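Aureochrome1 (Vaucheria frigida, PDB 3UE6) senses blue light through a LOV domain of the PAS family that binds flavin mononucleotide, probably as the light-input module of a signalling protein. Local coordinates at residues 44-52 against 62-70. Numbering follows the deposited sequence.
Sequences AQQNFVITD and YASRGFLTL. With FMN (flavin mononucleotide), chain G.
Chi1 of S64, at 56°, sets OG between its own backbone N and carbonyl carbon and turns it back onto 44-52, while F48, with chi1 of 65°, brings one face of its ring against the CB of the same serine. The hydroxyl works in both directions. It donates to Q46 O from above the carbonyl plane, and it accepts F48 N at 2.8 Å in a nearly straight bond (167°). S64 N in turn reaches F48 O at 3.1 Å, so serine and phenylalanine are joined by two bonds just where strand 60-63 gives way to helix 65-71, with S64 at the N-cap position. S64 CB lies over one face of the F48 ring, 3.8 Å from its centroid and shifted toward the rim, a CH-pi contact. Further out, F48 CE1 comes up to the edge of the Y62 ring, 3.8 Å from CE2. With F48 cut back to an alanine, S64 CB and the Y62 edge would probably lose their aromatic partner, and a gap would be likely to open toward L132 of the second subunit. Next along the hairpin, I50 N bonds to Y62 O at 2.9 Å, and Y62 N returns a weak bond to I50 O. V49 and A63 form the antiparallel non-hydrogen-bonded pair, their side chains on the sheet face opposite that of I50 and Y62. There V49 CG1 sits over the centre of the F67 ring, 3.6 Å from the centroid, while V49 CG2 approaches flavin C6 at 4.0 Å. T51 CG2 meets the flavin methyl C7M at 3.5 Å. This is the N-terminal beta hairpin of the PAS fold, strands 48-52 and 60-63, running straight into helix 65-71, with one face lining the flavin pocket of a LOV domain and the other meeting the second subunit.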
loop_
_atom_site.group_PDB
_atom_site.type_symbol
_atom_site.label_atom_id
_atom_site.label_comp_id
_atom_site.label_asym_id
_atom_site.label_seq_id
_atom_site.Cartn_x
_atom_site.Cartn_y
_atom_site.Cartn_z
ATOM N N ALA A 44 -3.170 2.578 -9.201
ATOM C CA ALA A 44 -1.789 2.383 -9.603
ATOM C C ALA A 44 -1.709 1.064 -10.343
ATOM O O ALA A 44 -2.055 0.016 -9.803
ATOM C CB ALA A 44 -0.886 2.358 -8.385
ATOM N N GLN A 45 -1.266 1.114 -11.590
ATOM C CA GLN A 45 -1.203 -0.096 -12.392
ATOM C C GLN A 45 0.163 -0.750 -12.242
ATOM O O GLN A 45 0.949 -0.839 -13.187
ATOM C CB GLN A 45 -1.571 0.202 -13.844
ATOM C CG GLN A 45 -3.031 0.615 -13.969
ATOM C CD GLN A 45 -3.439 0.979 -15.374
ATOM O OE1 GLN A 45 -2.854 1.866 -15.996
ATOM N NE2 GLN A 45 -4.459 0.298 -15.884
ATOM N N GLN A 46 0.419 -1.200 -11.018
ATOM C CA GLN A 46 1.701 -1.764 -10.622
ATOM C C GLN A 46 2.849 -0.757 -10.650
ATOM O O GLN A 46 4.012 -1.146 -10.595
ATOM C CB GLN A 46 2.037 -3.018 -11.433
ATOM C CG GLN A 46 1.514 -4.300 -10.798
ATOM C CD GLN A 46 2.066 -4.517 -9.398
ATOM O OE1 GLN A 46 3.236 -4.241 -9.128
ATOM N NE2 GLN A 46 1.222 -5.010 -8.500
ATOM N N ASN A 47 2.532 0.533 -10.725
ATOM C CA ASN A 47 3.561 1.558 -10.556
ATOM C C ASN A 47 3.388 2.304 -9.239
ATOM O O ASN A 47 2.674 3.306 -9.173
ATOM C CB ASN A 47 3.561 2.563 -11.710
ATOM C CG ASN A 47 3.774 1.908 -13.055
ATOM O OD1 ASN A 47 4.440 0.877 -13.162
ATOM N ND2 ASN A 47 3.205 2.505 -14.093
ATOM N N PHE A 48 4.038 1.820 -8.189
ATOM C CA PHE A 48 3.943 2.492 -6.902
ATOM C C PHE A 48 5.168 2.271 -6.031
ATOM O O PHE A 48 5.998 1.403 -6.302
ATOM C CB PHE A 48 2.679 2.051 -6.158
ATOM C CG PHE A 48 2.672 0.596 -5.777
ATOM C CD1 PHE A 48 3.209 0.179 -4.567
ATOM C CD2 PHE A 48 2.124 -0.356 -6.624
ATOM C CE1 PHE A 48 3.202 -1.162 -4.209
ATOM C CE2 PHE A 48 2.112 -1.698 -6.272
ATOM C CZ PHE A 48 2.652 -2.102 -5.063
ATOM N N VAL A 49 5.267 3.078 -4.981
ATOM C CA VAL A 49 6.290 2.894 -3.963
ATOM C C VAL A 49 5.692 3.068 -2.567
ATOM O O VAL A 49 4.597 3.612 -2.410
ATOM C CB VAL A 49 7.468 3.877 -4.145
ATOM C CG1 VAL A 49 8.124 3.685 -5.511
ATOM C CG2 VAL A 49 6.986 5.306 -3.985
ATOM N N ILE A 50 6.413 2.585 -1.562
ATOM C CA ILE A 50 6.059 2.829 -0.170
ATOM C C ILE A 50 7.260 3.451 0.528
ATOM O O ILE A 50 8.370 2.927 0.445
ATOM C CB ILE A 50 5.719 1.530 0.577
ATOM C CG1 ILE A 50 4.708 0.688 -0.202
ATOM C CG2 ILE A 50 5.183 1.853 1.967
ATOM C CD1 ILE A 50 3.279 1.162 -0.067
ATOM N N THR A 51 7.042 4.568 1.211
ATOM C CA THR A 51 8.104 5.197 1.985
ATOM C C THR A 51 7.838 5.058 3.475
ATOM O O THR A 51 6.696 4.875 3.894
ATOM C CB THR A 51 8.253 6.682 1.633
ATOM O OG1 THR A 51 7.092 7.394 2.078
ATOM C CG2 THR A 51 8.420 6.856 0.135
ATOM N N ASP A 52 8.901 5.140 4.267
ATOM C CA ASP A 52 8.784 5.111 5.716
ATOM C C ASP A 52 9.015 6.510 6.272
ATOM O O ASP A 52 10.139 7.014 6.253
ATOM C CB ASP A 52 9.799 4.137 6.313
ATOM C CG ASP A 52 9.508 3.802 7.760
ATOM O OD1 ASP A 52 8.944 4.660 8.473
ATOM O OD2 ASP A 52 9.841 2.673 8.181
ATOM N N TYR A 62 9.711 -0.068 -0.232
ATOM C CA TYR A 62 9.276 -1.036 -1.230
ATOM C C TYR A 62 8.968 -0.337 -2.553
ATOM O O TYR A 62 8.504 0.802 -2.566
ATOM C CB TYR A 62 8.071 -1.854 -0.751
ATOM C CG TYR A 62 7.612 -2.857 -1.792
ATOM C CD1 TYR A 62 8.115 -4.151 -1.811
ATOM C CD2 TYR A 62 6.697 -2.497 -2.772
ATOM C CE1 TYR A 62 7.712 -5.063 -2.772
ATOM C CE2 TYR A 62 6.288 -3.397 -3.736
ATOM C CZ TYR A 62 6.795 -4.680 -3.731
ATOM O OH TYR A 62 6.385 -5.576 -4.691
ATOM N N ALA A 63 9.231 -1.026 -3.661
ATOM C CA ALA A 63 8.922 -0.499 -4.988
ATOM C C ALA A 63 8.426 -1.615 -5.909
ATOM O O ALA A 63 9.037 -2.684 -5.986
ATOM C CB ALA A 63 10.139 0.191 -5.586
ATOM N N SER A 64 7.313 -1.368 -6.596
ATOM C CA SER A 64 6.708 -2.381 -7.456
ATOM C C SER A 64 7.548 -2.597 -8.707
ATOM O O SER A 64 8.292 -1.707 -9.120
ATOM C CB SER A 64 5.278 -1.990 -7.832
ATOM O OG SER A 64 5.230 -0.717 -8.444
ATOM N N ARG A 65 7.435 -3.776 -9.311
ATOM C CA ARG A 65 8.216 -4.075 -10.506
ATOM C C ARG A 65 7.857 -3.099 -11.619
ATOM O O ARG A 65 8.685 -2.785 -12.472
ATOM C CB ARG A 65 7.995 -5.514 -10.974
ATOM C CG ARG A 65 6.636 -5.757 -11.600
ATOM C CD ARG A 65 6.629 -6.999 -12.487
ATOM N NE ARG A 65 6.570 -8.243 -11.726
ATOM C CZ ARG A 65 5.985 -9.354 -12.162
ATOM N NH1 ARG A 65 5.400 -9.373 -13.351
ATOM N NH2 ARG A 65 5.978 -10.444 -11.412
ATOM N N GLY A 66 6.618 -2.620 -11.604
ATOM C CA GLY A 66 6.162 -1.680 -12.610
ATOM C C GLY A 66 6.953 -0.396 -12.514
ATOM O O GLY A 66 7.362 0.176 -13.524
ATOM N N PHE A 67 7.170 0.050 -11.283
ATOM C CA PHE A 67 7.953 1.243 -11.021
ATOM C C PHE A 67 9.410 1.083 -11.465
ATOM O O PHE A 67 9.999 1.999 -12.027
ATOM C CB PHE A 67 7.900 1.589 -9.540
ATOM C CG PHE A 67 8.759 2.759 -9.169
ATOM C CD1 PHE A 67 8.232 4.038 -9.144
ATOM C CD2 PHE A 67 10.096 2.583 -8.843
ATOM C CE1 PHE A 67 9.021 5.121 -8.803
ATOM C CE2 PHE A 67 10.886 3.658 -8.506
ATOM C CZ PHE A 67 10.351 4.930 -8.484
ATOM N N LEU A 68 9.991 -0.080 -11.201
ATOM C CA LEU A 68 11.359 -0.345 -11.629
ATOM C C LEU A 68 11.472 -0.220 -13.145
ATOM O O LEU A 68 12.377 0.436 -13.654
ATOM C CB LEU A 68 11.836 -1.726 -11.168
ATOM C CG LEU A 68 11.924 -1.974 -9.666
ATOM C CD1 LEU A 68 12.576 -3.323 -9.388
ATOM C CD2 LEU A 68 12.692 -0.858 -8.969
ATOM N N THR A 69 10.543 -0.841 -13.865
ATOM C CA THR A 69 10.609 -0.857 -15.322
ATOM C C THR A 69 10.237 0.491 -15.933
ATOM O O THR A 69 10.627 0.797 -17.062
ATOM C CB THR A 69 9.738 -1.973 -15.928
ATOM O OG1 THR A 69 8.355 -1.684 -15.703
ATOM C CG2 THR A 69 10.088 -3.314 -15.301
ATOM N N LEU A 70 9.481 1.292 -15.193
ATOM C CA LEU A 70 9.098 2.612 -15.672
ATOM C C LEU A 70 10.251 3.595 -15.531
ATOM O O LEU A 70 10.491 4.419 -16.416
ATOM C CB LEU A 70 7.888 3.123 -14.900
ATOM C CG LEU A 70 7.637 4.623 -15.033
ATOM C CD1 LEU A 70 6.937 4.941 -16.345
ATOM C CD2 LEU A 70 6.823 5.120 -13.848
HETATM N N1 FMN G . 8.759 13.272 -6.635
HETATM C C2 FMN G . 8.906 13.132 -7.999
HETATM O O2 FMN G . 9.418 14.038 -8.661
HETATM N N3 FMN G . 8.479 11.978 -8.620
HETATM C C4 FMN G . 7.908 10.962 -7.887
HETATM O O4 FMN G . 7.530 9.934 -8.440
HETATM C C4A FMN G . 7.762 11.100 -6.513
HETATM N N5 FMN G . 7.192 10.090 -5.757
HETATM C C5A FMN G . 7.048 10.239 -4.393
HETATM C C6 FMN G . 6.475 9.221 -3.645
HETATM C C7 FMN G . 6.322 9.357 -2.270
HETATM C C7M FMN G . 5.699 8.249 -1.467
HETATM C C8 FMN G . 6.750 10.522 -1.644
HETATM C C8M FMN G . 6.584 10.665 -0.162
HETATM C C9 FMN G . 7.324 11.543 -2.394
HETATM C C9A FMN G . 7.476 11.406 -3.772
HETATM N N10 FMN G . 8.059 12.408 -4.532
HETATM C C10 FMN G . 8.190 12.263 -5.892
HETATM C "C1'" FMN G . 8.517 13.695 -3.916
HETATM C "C2'" FMN G . 9.938 13.674 -3.380
HETATM O "O2'" FMN G . 10.180 12.470 -2.695
HETATM C "C3'" FMN G . 10.116 14.865 -2.442
HETATM O "O3'" FMN G . 9.212 14.786 -1.362
HETATM C "C4'" FMN G . 9.895 16.162 -3.212
HETATM O "O4'" FMN G . 10.875 16.267 -4.217
HETATM C "C5'" FMN G . 9.965 17.404 -2.328
HETATM O "O5'" FMN G . 10.984 17.258 -1.363
HETATM P P FMN G . 12.404 18.006 -1.505
HETATM O O1P FMN G . 13.091 17.461 -2.735
HETATM O O2P FMN G . 13.259 17.723 -0.296
HETATM O O3P FMN G . 12.222 19.497 -1.644
HETATM O O HOH W 1 5.704 -5.737 -7.808
#